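Local coordinates for protein dermonecrotic toxin (Pasteurella multocida, PDB 2EBF) that acts as a dermonecrotic toxin and potent mitogen that induces bone resorption and is associated with severe progressive atrophic rhinitis in pigs, at residues S324-T329 / K475-K480; L331-F336 / P511-P516; G481-E486 / P518-Y523; Y407-Q412 / G461-S466; L174-L179 / T553-W558. All coordinates share one frame; numbering follows the deposited sequence.

Overall arrangement
All five contacts lie in the C-terminal region of the toxin, and contacts 1 to 4 belong to its C2 domain. Contact 1 is central. It shares helix 312-333 with contact 2 and helix 473-490 with contact 3, their centres about 11 Å from its own. Contacts 2 and 3 also touch, and F336 meets both P518 and Y523. Contact 4 joins contact 1 through the hydrogen bond between Y478 OH and D464 OD1, centres about 15 Å apart. Contact 5 touches contact 1, where L174 and F177 pack on M326; the centres are about 16 Å apart. Contacts 4 and 5 are farthest apart, about 29 Å between centres. The I175 side chain is about 11 Å from a bound glucose.

Contact 1. Residues S324-T329 / K475-K480; sequences SLMENT and KSLYYK
M326 and Y478 bring the helical segments 324-329 and 475-480 together, with CA atoms 5.5 Å apart and axes that cross at 83°. The CG of M326 is anti to the backbone N (chi1 -171°), and a bend at chi2 sends the thioether over the second helix. SD then rests 3.9 Å from Y478 CB. The terminal CE meets L477 CD2 at 3.6 Å, and these two side chains cross at about a right angle. T329 lies one turn further along; its CG2 slides past L477 and comes 3.8 Å from L477 CD1. The Y478 ring extends the other way, toward L325. Its CE2 is 3.7 Å from L325 CB, which meets the ring obliquely, and L325 CD1 comes 3.2 Å from Y478 OH. The backbone N of M326 lies near the ring plane at the edge. The Y478 hydroxyl hydrogen-bonds to D464 OD1. A water bridges the two helices. It donates to Y478 O at 2.8 Å and pairs with T329 OG1 at 2.6 Å; its bond to L325 O is weak. The crossing is buried. L174 and F177 of helix 171-180 touch M326, and M517 of strand 516-517 touches T329 and L477.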
# COMPACT_ATOMS: atom_id res chain seq x y z
N SER A 324 1.31 0.44 4.01
CA SER A 324 1.33 -0.80 3.24
C SER A 324 -0.06 -1.18 2.75
O SER A 324 -0.19 -1.68 1.65
CB SER A 324 1.89 -1.95 4.08
OG SER A 324 3.22 -1.68 4.48
N LEU A 325 -1.09 -0.99 3.57
CA LEU A 325 -2.44 -1.36 3.15
C LEU A 325 -2.97 -0.43 2.07
O LEU A 325 -3.59 -0.89 1.11
CB LEU A 325 -3.41 -1.41 4.34
CG LEU A 325 -3.15 -2.55 5.34
CD1 LEU A 325 -4.06 -2.41 6.56
CD2 LEU A 325 -3.33 -3.92 4.69
N MET A 326 -2.71 0.87 2.23
CA MET A 326 -3.08 1.88 1.22
C MET A 326 -2.45 1.60 -0.13
O MET A 326 -3.11 1.70 -1.17
CB MET A 326 -2.70 3.27 1.71
CG MET A 326 -3.23 4.42 0.83
SD MET A 326 -5.03 4.37 0.69
CE MET A 326 -5.31 6.02 0.02
N GLU A 327 -1.16 1.28 -0.13
CA GLU A 327 -0.47 0.91 -1.34
C GLU A 327 -1.16 -0.27 -2.04
O GLU A 327 -1.33 -0.25 -3.25
CB GLU A 327 0.99 0.58 -1.02
CG GLU A 327 1.84 0.26 -2.22
CD GLU A 327 3.26 -0.09 -1.84
OE1 GLU A 327 3.45 -0.91 -0.92
OE2 GLU A 327 4.19 0.44 -2.48
N ASN A 328 -1.55 -1.29 -1.27
CA ASN A 328 -2.32 -2.43 -1.79
C ASN A 328 -3.64 -2.02 -2.42
O ASN A 328 -4.00 -2.45 -3.52
CB ASN A 328 -2.60 -3.44 -0.67
CG ASN A 328 -1.36 -4.16 -0.20
OD1 ASN A 328 -1.42 -4.95 0.76
ND2 ASN A 328 -0.23 -3.91 -0.86
N THR A 329 -4.38 -1.17 -1.71
CA THR A 329 -5.63 -0.63 -2.21
C THR A 329 -5.43 0.13 -3.52
O THR A 329 -6.13 -0.10 -4.50
CB THR A 329 -6.31 0.21 -1.13
OG1 THR A 329 -6.80 -0.68 -0.12
CG2 THR A 329 -7.46 1.05 -1.69
N LYS A 475 -8.80 8.92 3.39
CA LYS A 475 -9.26 8.10 4.51
C LYS A 475 -10.39 7.18 4.03
O LYS A 475 -10.43 5.99 4.35
CB LYS A 475 -9.73 8.98 5.67
CG LYS A 475 -10.37 8.22 6.85
CD LYS A 475 -11.03 9.16 7.82
CE LYS A 475 -12.07 8.46 8.66
NZ LYS A 475 -11.45 7.57 9.69
N SER A 476 -11.31 7.74 3.24
CA SER A 476 -12.42 6.96 2.67
C SER A 476 -11.92 5.82 1.78
O SER A 476 -12.43 4.69 1.87
CB SER A 476 -13.36 7.88 1.88
OG SER A 476 -13.98 8.83 2.73
N LEU A 477 -10.93 6.10 0.95
CA LEU A 477 -10.33 5.10 0.06
C LEU A 477 -9.62 3.99 0.84
O LEU A 477 -9.76 2.80 0.51
CB LEU A 477 -9.33 5.77 -0.90
CG LEU A 477 -8.52 4.88 -1.85
CD1 LEU A 477 -9.45 4.08 -2.73
CD2 LEU A 477 -7.58 5.71 -2.71
N TYR A 478 -8.86 4.38 1.87
CA TYR A 478 -8.16 3.44 2.73
C TYR A 478 -9.15 2.46 3.35
O TYR A 478 -8.96 1.25 3.29
CB TYR A 478 -7.37 4.16 3.85
CG TYR A 478 -6.77 3.19 4.86
CD1 TYR A 478 -7.48 2.81 6.01
CD2 TYR A 478 -5.52 2.62 4.65
CE1 TYR A 478 -6.94 1.89 6.92
CE2 TYR A 478 -4.97 1.72 5.55
CZ TYR A 478 -5.68 1.36 6.68
OH TYR A 478 -5.13 0.46 7.57
N TYR A 479 -10.21 3.01 3.94
CA TYR A 479 -11.22 2.21 4.62
C TYR A 479 -11.97 1.28 3.64
O TYR A 479 -12.12 0.09 3.89
CB TYR A 479 -12.18 3.13 5.37
CG TYR A 479 -13.34 2.43 6.02
CD1 TYR A 479 -13.16 1.62 7.13
CD2 TYR A 479 -14.63 2.58 5.51
CE1 TYR A 479 -14.23 0.97 7.72
CE2 TYR A 479 -15.71 1.93 6.10
CZ TYR A 479 -15.50 1.13 7.20
OH TYR A 479 -16.57 0.48 7.79
N LYS A 480 -12.40 1.84 2.51
CA LYS A 480 -13.10 1.06 1.49
C LYS A 480 -12.23 -0.05 0.93
O LYS A 480 -12.69 -1.17 0.70
CB LYS A 480 -13.57 1.98 0.37
CG LYS A 480 -14.30 1.24 -0.76
CD LYS A 480 -14.70 2.22 -1.83
CE LYS A 480 -15.60 1.58 -2.86
NZ LYS A 480 -15.85 2.51 -4.00
O HOH W 1 -6.54 0.21 2.32

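Contact 2. Residues L331-F336 / P511-P516; sequences LLTESF and PGTGRP
R515 reaches T333 with one guanidinium nitrogen, NH1, which donates to T333 OG1 at 3.1 Å with an N-H...O angle of 151°. The oxygen lies close to the guanidinium plane. A bend at chi3 (67°) turns the guanidinium toward T333 and E334. T333 OG1 has two more partners. It hydrogen-bonds to M330 O one turn back, and it accepts from a water at 3.0 Å. The same water accepts the T513 N-H at 2.7 Å. A second water spans two backbone carbonyls, donating to T333 O at 2.6 Å and to P516 O at 2.7 Å. A third donates to E334 OE1 at 2.6 Å and accepts from R515 NH2 at 3.1 Å, so it links two charges that do not form a direct salt bridge. S168 OG also binds E334 OE1. E334 CG lies over one face of the guanidinium near the rim, 3.5 Å above the plane, and T513 O over the opposite face, also near the rim. T333 to F336 form a type II turn, and the loop between strands 510-511 and 516-517 packs against it. T513 also touches L477 of helix 473-490, and T333 touches Y523 of helix 520-524.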
# COMPACT_ATOMS: atom_id res chain seq x y z
N LEU A 331 -2.96 -0.13 -5.67
CA LEU A 331 -2.57 -1.11 -6.68
C LEU A 331 -3.78 -1.86 -7.23
O LEU A 331 -3.87 -2.12 -8.43
CB LEU A 331 -1.57 -2.11 -6.09
CG LEU A 331 -1.05 -3.21 -7.02
CD1 LEU A 331 -0.25 -2.57 -8.16
CD2 LEU A 331 -0.21 -4.21 -6.25
N LEU A 332 -4.70 -2.21 -6.33
CA LEU A 332 -5.91 -2.93 -6.72
C LEU A 332 -6.77 -2.14 -7.70
O LEU A 332 -7.52 -2.74 -8.47
CB LEU A 332 -6.72 -3.31 -5.47
CG LEU A 332 -8.02 -4.10 -5.58
CD1 LEU A 332 -7.78 -5.61 -5.59
CD2 LEU A 332 -8.90 -3.72 -4.40
N THR A 333 -6.68 -0.80 -7.68
CA THR A 333 -7.48 0.01 -8.60
C THR A 333 -6.85 0.14 -10.00
O THR A 333 -7.53 0.54 -10.96
CB THR A 333 -7.70 1.45 -8.07
OG1 THR A 333 -6.46 2.16 -8.07
CG2 THR A 333 -8.30 1.44 -6.67
N GLU A 334 -5.56 -0.16 -10.10
CA GLU A 334 -4.80 0.06 -11.34
C GLU A 334 -5.34 -0.76 -12.50
O GLU A 334 -5.48 -1.98 -12.41
CB GLU A 334 -3.31 -0.23 -11.15
CG GLU A 334 -2.57 0.87 -10.43
CD GLU A 334 -1.07 0.61 -10.29
OE1 GLU A 334 -0.42 1.40 -9.57
OE2 GLU A 334 -0.55 -0.36 -10.90
N SER A 335 -5.63 -0.07 -13.60
CA SER A 335 -6.14 -0.72 -14.80
C SER A 335 -7.33 -1.64 -14.52
O SER A 335 -7.46 -2.71 -15.13
CB SER A 335 -5.01 -1.48 -15.52
OG SER A 335 -4.06 -0.56 -16.07
N PHE A 336 -8.19 -1.27 -13.57
CA PHE A 336 -9.41 -2.05 -13.38
C PHE A 336 -10.24 -1.86 -14.63
O PHE A 336 -10.43 -0.73 -15.08
CB PHE A 336 -10.21 -1.63 -12.14
CG PHE A 336 -11.47 -2.44 -11.94
CD1 PHE A 336 -11.41 -3.69 -11.31
CD2 PHE A 336 -12.69 -2.00 -12.43
CE1 PHE A 336 -12.56 -4.46 -11.15
CE2 PHE A 336 -13.85 -2.76 -12.27
CZ PHE A 336 -13.79 -4.00 -11.63
N PRO A 511 -14.21 8.24 -5.85
CA PRO A 511 -12.93 8.81 -6.27
C PRO A 511 -11.68 8.09 -5.75
O PRO A 511 -11.58 7.81 -4.54
CB PRO A 511 -12.99 10.23 -5.71
CG PRO A 511 -14.44 10.56 -5.72
CD PRO A 511 -15.07 9.26 -5.22
N GLY A 512 -10.75 7.79 -6.65
CA GLY A 512 -9.52 7.07 -6.29
C GLY A 512 -8.26 7.81 -6.72
O GLY A 512 -8.31 8.98 -7.11
N THR A 513 -7.12 7.13 -6.65
CA THR A 513 -5.82 7.80 -6.85
C THR A 513 -5.45 7.85 -8.33
O THR A 513 -4.86 6.91 -8.85
CB THR A 513 -4.71 7.11 -6.03
OG1 THR A 513 -4.77 5.70 -6.25
CG2 THR A 513 -4.87 7.39 -4.54
N GLY A 514 -5.81 8.93 -9.01
CA GLY A 514 -5.52 9.07 -10.44
C GLY A 514 -6.51 8.32 -11.31
O GLY A 514 -6.37 8.29 -12.54
N ARG A 515 -7.53 7.74 -10.68
CA ARG A 515 -8.51 6.91 -11.38
C ARG A 515 -9.63 6.54 -10.40
O ARG A 515 -9.54 6.86 -9.22
CB ARG A 515 -7.85 5.63 -11.92
CG ARG A 515 -7.49 4.62 -10.83
CD ARG A 515 -6.65 3.48 -11.36
NE ARG A 515 -5.33 3.94 -11.78
CZ ARG A 515 -4.30 4.13 -10.95
NH1 ARG A 515 -4.43 3.88 -9.65
NH2 ARG A 515 -3.14 4.56 -11.43
N PRO A 516 -10.71 5.91 -10.89
CA PRO A 516 -11.75 5.55 -9.93
C PRO A 516 -11.35 4.40 -8.99
O PRO A 516 -10.53 3.55 -9.35
CB PRO A 516 -12.93 5.13 -10.82
CG PRO A 516 -12.58 5.63 -12.23
CD PRO A 516 -11.08 5.56 -12.27
O HOH W 2 -9.76 1.92 -11.31
O HOH W 3 -7.01 4.44 -6.13
O HOH W 4 -0.33 3.89 -10.41

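Contact 3. Residues G481-E486 / P518-Y523; sequences GNIIAE and PGLVQY
I484 of helix 473-490 packs into the first turn of helix 520-524, a short helix that leads into strand 528-531 of the six-stranded mixed sheet. The two branches of I484 go to different places. CG1 stands anti to the carbonyl carbon (chi1 -79°), which carries CD1 forward to the backbone before the helix. There CD1 is 3.3 Å from P518 O and 3.7 Å from L520 N. On the way, I484 CG1 passes L520 CD2 at 3.9 Å. The other branch, CG2, meets the Y523 ring obliquely, 3.5 Å from Y523 CD2, and the two side chains cross at about a right angle. I483 CG2 is 4.2 Å from L520 CD2. G519 is the N-cap. Its N-H donates to Q522 OE1 at 2.8 Å, in the plane of the Q522 side-chain carbonyl, with an N-H...O angle of 137°. This is the half of a capping box that the third helix residue supplies. Q522 NE2 is in turn bound to N508 OD1. From helix 312-333, L332 touches I484 and T333 touches Y523. Further along helix 473-490, A487 touches L520 and I488 touches Y523. On helix 339-345, W341 touches V521 and Q522.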
# COMPACT_ATOMS: atom_id res chain seq x y z
N GLY A 481 -10.95 0.27 0.70
CA GLY A 481 -10.02 -0.68 0.11
C GLY A 481 -9.86 -1.93 0.94
O GLY A 481 -9.81 -3.03 0.40
N ASN A 482 -9.77 -1.76 2.26
CA ASN A 482 -9.62 -2.92 3.15
C ASN A 482 -10.86 -3.83 3.18
O ASN A 482 -10.75 -5.05 3.34
CB ASN A 482 -9.28 -2.46 4.57
CG ASN A 482 -7.88 -1.85 4.67
OD1 ASN A 482 -7.61 -1.06 5.58
ND2 ASN A 482 -6.99 -2.22 3.75
N ILE A 483 -12.03 -3.23 3.03
CA ILE A 483 -13.28 -3.99 2.98
C ILE A 483 -13.39 -4.77 1.67
O ILE A 483 -13.72 -5.94 1.66
CB ILE A 483 -14.49 -3.06 3.20
CG1 ILE A 483 -14.43 -2.49 4.62
CG2 ILE A 483 -15.82 -3.81 2.95
CD1 ILE A 483 -15.55 -1.55 4.98
N ILE A 484 -13.12 -4.10 0.56
CA ILE A 484 -13.12 -4.74 -0.75
C ILE A 484 -12.13 -5.91 -0.81
O ILE A 484 -12.46 -6.99 -1.31
CB ILE A 484 -12.91 -3.68 -1.86
CG1 ILE A 484 -14.25 -2.98 -2.10
CG2 ILE A 484 -12.35 -4.32 -3.13
CD1 ILE A 484 -14.18 -1.78 -3.01
N ALA A 485 -10.93 -5.70 -0.28
CA ALA A 485 -9.92 -6.74 -0.21
C ALA A 485 -10.45 -7.97 0.52
O ALA A 485 -10.28 -9.11 0.05
CB ALA A 485 -8.63 -6.21 0.46
N GLU A 486 -11.10 -7.77 1.67
CA GLU A 486 -11.68 -8.90 2.41
C GLU A 486 -12.78 -9.60 1.61
O GLU A 486 -12.83 -10.83 1.55
CB GLU A 486 -12.20 -8.47 3.78
CG GLU A 486 -12.72 -9.62 4.68
CD GLU A 486 -11.63 -10.54 5.21
OE1 GLU A 486 -10.44 -10.39 4.82
OE2 GLU A 486 -11.95 -11.43 6.02
N PRO A 518 -13.21 1.30 -7.80
CA PRO A 518 -14.44 0.56 -8.07
C PRO A 518 -15.07 0.13 -6.76
O PRO A 518 -14.37 0.05 -5.74
CB PRO A 518 -13.95 -0.67 -8.85
CG PRO A 518 -12.58 -0.31 -9.34
CD PRO A 518 -12.02 0.58 -8.28
N GLY A 519 -16.37 -0.13 -6.77
CA GLY A 519 -17.07 -0.53 -5.56
C GLY A 519 -17.04 -2.03 -5.36
O GLY A 519 -16.54 -2.77 -6.23
N LEU A 520 -17.58 -2.49 -4.25
CA LEU A 520 -17.63 -3.94 -3.95
C LEU A 520 -18.29 -4.69 -5.09
O LEU A 520 -17.92 -5.81 -5.43
CB LEU A 520 -18.46 -4.20 -2.69
CG LEU A 520 -17.94 -3.95 -1.29
CD1 LEU A 520 -19.12 -3.64 -0.39
CD2 LEU A 520 -17.16 -5.16 -0.77
N VAL A 521 -19.29 -4.02 -5.66
CA VAL A 521 -20.21 -4.61 -6.61
C VAL A 521 -19.51 -4.80 -7.96
O VAL A 521 -19.68 -5.84 -8.62
CB VAL A 521 -21.47 -3.71 -6.59
CG1 VAL A 521 -21.94 -3.22 -7.94
CG2 VAL A 521 -22.53 -4.31 -5.72
N GLN A 522 -18.68 -3.83 -8.34
CA GLN A 522 -17.83 -3.98 -9.53
C GLN A 522 -16.80 -5.09 -9.36
O GLN A 522 -16.65 -5.94 -10.24
CB GLN A 522 -17.16 -2.67 -9.90
CG GLN A 522 -18.12 -1.66 -10.49
CD GLN A 522 -19.03 -1.04 -9.46
OE1 GLN A 522 -18.59 -0.70 -8.36
NE2 GLN A 522 -20.29 -0.84 -9.82
N TYR A 523 -16.09 -5.09 -8.24
CA TYR A 523 -15.11 -6.14 -7.99
C TYR A 523 -15.75 -7.52 -7.91
O TYR A 523 -15.17 -8.48 -8.38
CB TYR A 523 -14.29 -5.87 -6.74
CG TYR A 523 -13.17 -4.87 -6.94
CD1 TYR A 523 -12.00 -5.22 -7.64
CD2 TYR A 523 -13.26 -3.59 -6.41
CE1 TYR A 523 -10.96 -4.31 -7.82
CE2 TYR A 523 -12.22 -2.67 -6.58
CZ TYR A 523 -11.08 -3.03 -7.28
OH TYR A 523 -10.06 -2.12 -7.44

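Contact 4. Residues Y407-Q412 / G461-S466; sequences YDIVQQ and GHSDNS
The Y407 ring lies obliquely beside the H462 ring, with centroids 5.5 Å apart and planes at 38°. D408 carries most of the polar part; Y407 N also donates to G461 O, whose place is less certain. The D408 carboxylate takes two bonds from S463. The S463 N-H donates to D408 OD1 at 2.8 Å, at an N-H...O angle of 163°. S463 OG donates to D408 OD2 at 2.6 Å, on the syn lone pair. Both carboxylate oxygens are therefore held by one residue, which fixes the rotation of the group. D408 CG sits between its backbone N and carbonyl carbon (chi1 57°), and this points the carboxylate at the loop. I409 CG1 lies alongside, 3.8 Å from S463 OG. S463 also opens a type II turn to S466. Helix 407-418 follows strand 399-402, and the loop follows strand 456-461. The contact thus joins the connections that follow two neighbouring parallel strands of the six-stranded mixed sheet, in an alpha/beta fold.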
# COMPACT_ATOMS: atom_id res chain seq x y z
N TYR A 407 -14.57 -7.64 11.05
CA TYR A 407 -14.17 -9.03 11.26
C TYR A 407 -13.01 -9.16 12.24
O TYR A 407 -12.93 -10.13 12.97
CB TYR A 407 -13.84 -9.74 9.94
CG TYR A 407 -12.60 -9.25 9.23
CD1 TYR A 407 -11.33 -9.72 9.58
CD2 TYR A 407 -12.70 -8.34 8.18
CE1 TYR A 407 -10.19 -9.27 8.92
CE2 TYR A 407 -11.56 -7.88 7.51
CZ TYR A 407 -10.32 -8.35 7.87
OH TYR A 407 -9.22 -7.90 7.20
N ASP A 408 -12.13 -8.15 12.26
CA ASP A 408 -10.92 -8.18 13.09
C ASP A 408 -11.22 -8.10 14.59
O ASP A 408 -10.36 -8.42 15.42
CB ASP A 408 -9.92 -7.08 12.67
CG ASP A 408 -10.51 -5.68 12.71
OD1 ASP A 408 -11.51 -5.42 12.01
OD2 ASP A 408 -9.96 -4.81 13.43
N ILE A 409 -12.44 -7.70 14.94
CA ILE A 409 -12.85 -7.62 16.34
C ILE A 409 -13.85 -8.70 16.73
O ILE A 409 -13.76 -9.26 17.82
CB ILE A 409 -13.41 -6.21 16.70
CG1 ILE A 409 -12.44 -5.09 16.29
CG2 ILE A 409 -13.77 -6.13 18.21
CD1 ILE A 409 -11.02 -5.23 16.85
N VAL A 410 -14.80 -9.01 15.84
CA VAL A 410 -15.95 -9.84 16.22
C VAL A 410 -16.21 -11.13 15.41
O VAL A 410 -17.24 -11.77 15.62
CB VAL A 410 -17.26 -9.01 16.30
CG1 VAL A 410 -17.14 -7.89 17.32
CG2 VAL A 410 -17.67 -8.48 14.92
N GLN A 411 -15.30 -11.51 14.52
CA GLN A 411 -15.48 -12.73 13.72
C GLN A 411 -15.62 -13.98 14.61
O GLN A 411 -16.50 -14.81 14.38
CB GLN A 411 -14.39 -12.91 12.65
CG GLN A 411 -12.95 -13.14 13.15
CD GLN A 411 -11.87 -13.00 12.06
OE1 GLN A 411 -10.68 -12.91 12.36
NE2 GLN A 411 -12.29 -13.00 10.80
N GLN A 412 -14.77 -14.07 15.62
CA GLN A 412 -14.83 -15.15 16.60
C GLN A 412 -16.16 -15.12 17.37
O GLN A 412 -16.80 -16.15 17.53
CB GLN A 412 -13.64 -15.05 17.54
CG GLN A 412 -13.55 -16.11 18.64
CD GLN A 412 -12.46 -15.80 19.67
OE1 GLN A 412 -12.43 -16.38 20.76
NE2 GLN A 412 -11.55 -14.88 19.32
N GLY A 461 -16.24 -5.80 7.36
CA GLY A 461 -15.67 -4.53 7.81
C GLY A 461 -14.31 -4.78 8.43
O GLY A 461 -14.02 -5.88 8.91
N HIS A 462 -13.47 -3.76 8.41
CA HIS A 462 -12.16 -3.80 9.05
C HIS A 462 -12.08 -2.54 9.91
O HIS A 462 -12.23 -1.42 9.39
CB HIS A 462 -11.06 -3.83 7.98
CG HIS A 462 -9.67 -3.91 8.52
ND1 HIS A 462 -9.15 -5.06 9.09
CD2 HIS A 462 -8.67 -3.00 8.56
CE1 HIS A 462 -7.90 -4.85 9.46
NE2 HIS A 462 -7.59 -3.60 9.15
N SER A 463 -11.85 -2.71 11.21
CA SER A 463 -12.01 -1.61 12.17
C SER A 463 -11.02 -0.45 12.08
O SER A 463 -11.35 0.68 12.45
CB SER A 463 -12.08 -2.14 13.61
OG SER A 463 -10.79 -2.47 14.10
N ASP A 464 -9.81 -0.69 11.59
CA ASP A 464 -8.81 0.37 11.61
C ASP A 464 -9.23 1.53 10.71
O ASP A 464 -9.60 1.31 9.55
CB ASP A 464 -7.43 -0.17 11.21
CG ASP A 464 -6.35 0.89 11.26
OD1 ASP A 464 -5.60 1.00 10.27
OD2 ASP A 464 -6.26 1.62 12.27
N ASN A 465 -9.18 2.75 11.25
CA ASN A 465 -9.47 3.98 10.48
C ASN A 465 -10.96 4.12 10.12
O ASN A 465 -11.32 4.83 9.17
CB ASN A 465 -8.58 4.05 9.22
CG ASN A 465 -8.21 5.48 8.83
OD1 ASN A 465 -7.61 5.72 7.76
ND2 ASN A 465 -8.53 6.44 9.69
N SER A 466 -11.82 3.46 10.91
CA SER A 466 -13.26 3.38 10.60
C SER A 466 -14.15 4.42 11.29
O SER A 466 -15.36 4.47 11.03
CB SER A 466 -13.78 1.98 10.91
OG SER A 466 -13.68 1.70 12.30

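Contact 5. Residues L174-L179 / T553-W558; sequences LIRFAL and TELENW
L555 and R176 carry the largest share of this contact, and I175 comes next. R176 runs extended from CG to NE (chi2 -174°), and this takes its guanidinium to the loop backbone. NH2 donates to T553 O at 2.9 Å, fairly straight at 162° and close to the guanidinium plane. The donor stands above the T553 carbonyl plane. A water near the same edge accepts from R176 NE at 3.0 Å and donates to T553 O at 3.0 Å, so the carbonyl is gripped twice. R176 NH1 forms a salt bridge with D173. L555 CG lies over one guanidinium face, near its rim, 3.9 Å above the plane. L555 CD1 turns to I175, 3.9 Å from I175 CG2. I175 CD1 meets the W558 ring obliquely, 3.8 Å from W558 CH2, while L555 CD1 lies over a ring face near the rim. Helix 171-180 is thus joined to the loop between strands 537-539 and 567-568. Q140 of helix 135-143 touches both I175 and L555, and L174 faces helix 312-333.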
# COMPACT_ATOMS: atom_id res chain seq x y z
N LEU A 174 0.62 8.49 -2.06
CA LEU A 174 0.88 7.91 -0.72
C LEU A 174 1.31 9.02 0.26
O LEU A 174 0.97 8.97 1.45
CB LEU A 174 1.88 6.75 -0.78
CG LEU A 174 1.30 5.40 -1.24
CD1 LEU A 174 2.36 4.48 -1.85
CD2 LEU A 174 0.57 4.67 -0.10
N ILE A 175 2.02 10.03 -0.25
CA ILE A 175 2.33 11.22 0.54
C ILE A 175 1.03 11.96 0.90
O ILE A 175 0.86 12.36 2.05
CB ILE A 175 3.33 12.17 -0.18
CG1 ILE A 175 4.73 11.56 -0.19
CG2 ILE A 175 3.33 13.58 0.47
CD1 ILE A 175 5.72 12.26 -1.17
N ARG A 176 0.13 12.14 -0.06
CA ARG A 176 -1.14 12.82 0.21
C ARG A 176 -1.94 12.10 1.31
O ARG A 176 -2.49 12.74 2.21
CB ARG A 176 -1.98 12.98 -1.06
CG ARG A 176 -1.29 13.77 -2.15
CD ARG A 176 -2.24 14.00 -3.31
NE ARG A 176 -1.77 15.04 -4.22
CZ ARG A 176 -1.23 14.81 -5.42
NH1 ARG A 176 -1.08 13.58 -5.88
NH2 ARG A 176 -0.86 15.85 -6.17
N PHE A 177 -1.99 10.77 1.22
CA PHE A 177 -2.60 9.94 2.27
C PHE A 177 -1.96 10.20 3.64
O PHE A 177 -2.67 10.41 4.62
CB PHE A 177 -2.51 8.45 1.90
CG PHE A 177 -2.85 7.51 3.05
CD1 PHE A 177 -4.14 7.44 3.55
CD2 PHE A 177 -1.86 6.70 3.61
CE1 PHE A 177 -4.45 6.58 4.60
CE2 PHE A 177 -2.16 5.83 4.65
CZ PHE A 177 -3.46 5.77 5.15
N ALA A 178 -0.63 10.17 3.69
CA ALA A 178 0.12 10.34 4.95
C ALA A 178 -0.18 11.69 5.58
O ALA A 178 -0.39 11.78 6.79
CB ALA A 178 1.62 10.18 4.71
N LEU A 179 -0.22 12.73 4.75
CA LEU A 179 -0.40 14.11 5.22
C LEU A 179 -1.76 14.37 5.85
O LEU A 179 -1.89 15.23 6.74
CB LEU A 179 -0.17 15.10 4.07
CG LEU A 179 1.25 15.28 3.53
CD1 LEU A 179 1.23 16.25 2.35
CD2 LEU A 179 2.19 15.78 4.61
N THR A 553 -4.27 18.95 -6.15
CA THR A 553 -3.33 20.03 -6.40
C THR A 553 -1.96 19.37 -6.41
O THR A 553 -1.67 18.53 -5.55
CB THR A 553 -3.34 21.05 -5.25
OG1 THR A 553 -4.68 21.48 -5.00
CG2 THR A 553 -2.49 22.26 -5.59
N GLU A 554 -1.13 19.73 -7.38
CA GLU A 554 0.24 19.26 -7.40
C GLU A 554 0.92 19.48 -6.03
O GLU A 554 0.74 20.53 -5.40
CB GLU A 554 1.01 20.00 -8.50
CG GLU A 554 2.31 19.34 -8.86
CD GLU A 554 2.18 18.31 -9.97
OE1 GLU A 554 1.06 17.87 -10.30
OE2 GLU A 554 3.23 17.95 -10.53
N LEU A 555 1.67 18.49 -5.57
CA LEU A 555 2.51 18.68 -4.39
C LEU A 555 3.56 19.75 -4.71
O LEU A 555 3.98 19.89 -5.86
CB LEU A 555 3.16 17.38 -3.95
CG LEU A 555 2.21 16.30 -3.40
CD1 LEU A 555 2.97 15.00 -3.14
CD2 LEU A 555 1.47 16.78 -2.13
N GLU A 556 3.97 20.50 -3.69
CA GLU A 556 4.85 21.64 -3.91
C GLU A 556 6.08 21.27 -4.76
O GLU A 556 6.87 20.41 -4.38
CB GLU A 556 5.28 22.23 -2.57
CG GLU A 556 6.01 23.56 -2.70
CD GLU A 556 6.57 24.04 -1.39
OE1 GLU A 556 6.51 23.29 -0.38
OE2 GLU A 556 7.07 25.18 -1.37
N ASN A 557 6.19 21.93 -5.91
CA ASN A 557 7.35 21.81 -6.79
C ASN A 557 7.63 20.39 -7.31
O ASN A 557 8.76 20.08 -7.71
CB ASN A 557 8.61 22.41 -6.12
CG ASN A 557 8.48 23.89 -5.85
OD1 ASN A 557 7.88 24.63 -6.64
ND2 ASN A 557 9.06 24.34 -4.74
N TRP A 558 6.60 19.54 -7.31
CA TRP A 558 6.73 18.10 -7.59
C TRP A 558 7.38 17.81 -8.92
O TRP A 558 7.09 18.49 -9.91
CB TRP A 558 5.36 17.39 -7.53
CG TRP A 558 5.48 15.89 -7.50
CD1 TRP A 558 5.18 15.02 -8.51
CD2 TRP A 558 5.95 15.09 -6.40
NE1 TRP A 558 5.44 13.73 -8.11
CE2 TRP A 558 5.91 13.75 -6.82
CE3 TRP A 558 6.42 15.39 -5.12
CZ2 TRP A 558 6.31 12.69 -6.00
CZ3 TRP A 558 6.81 14.34 -4.29
CH2 TRP A 558 6.74 13.01 -4.74
O HOH W 5 -1.98 17.68 -2.73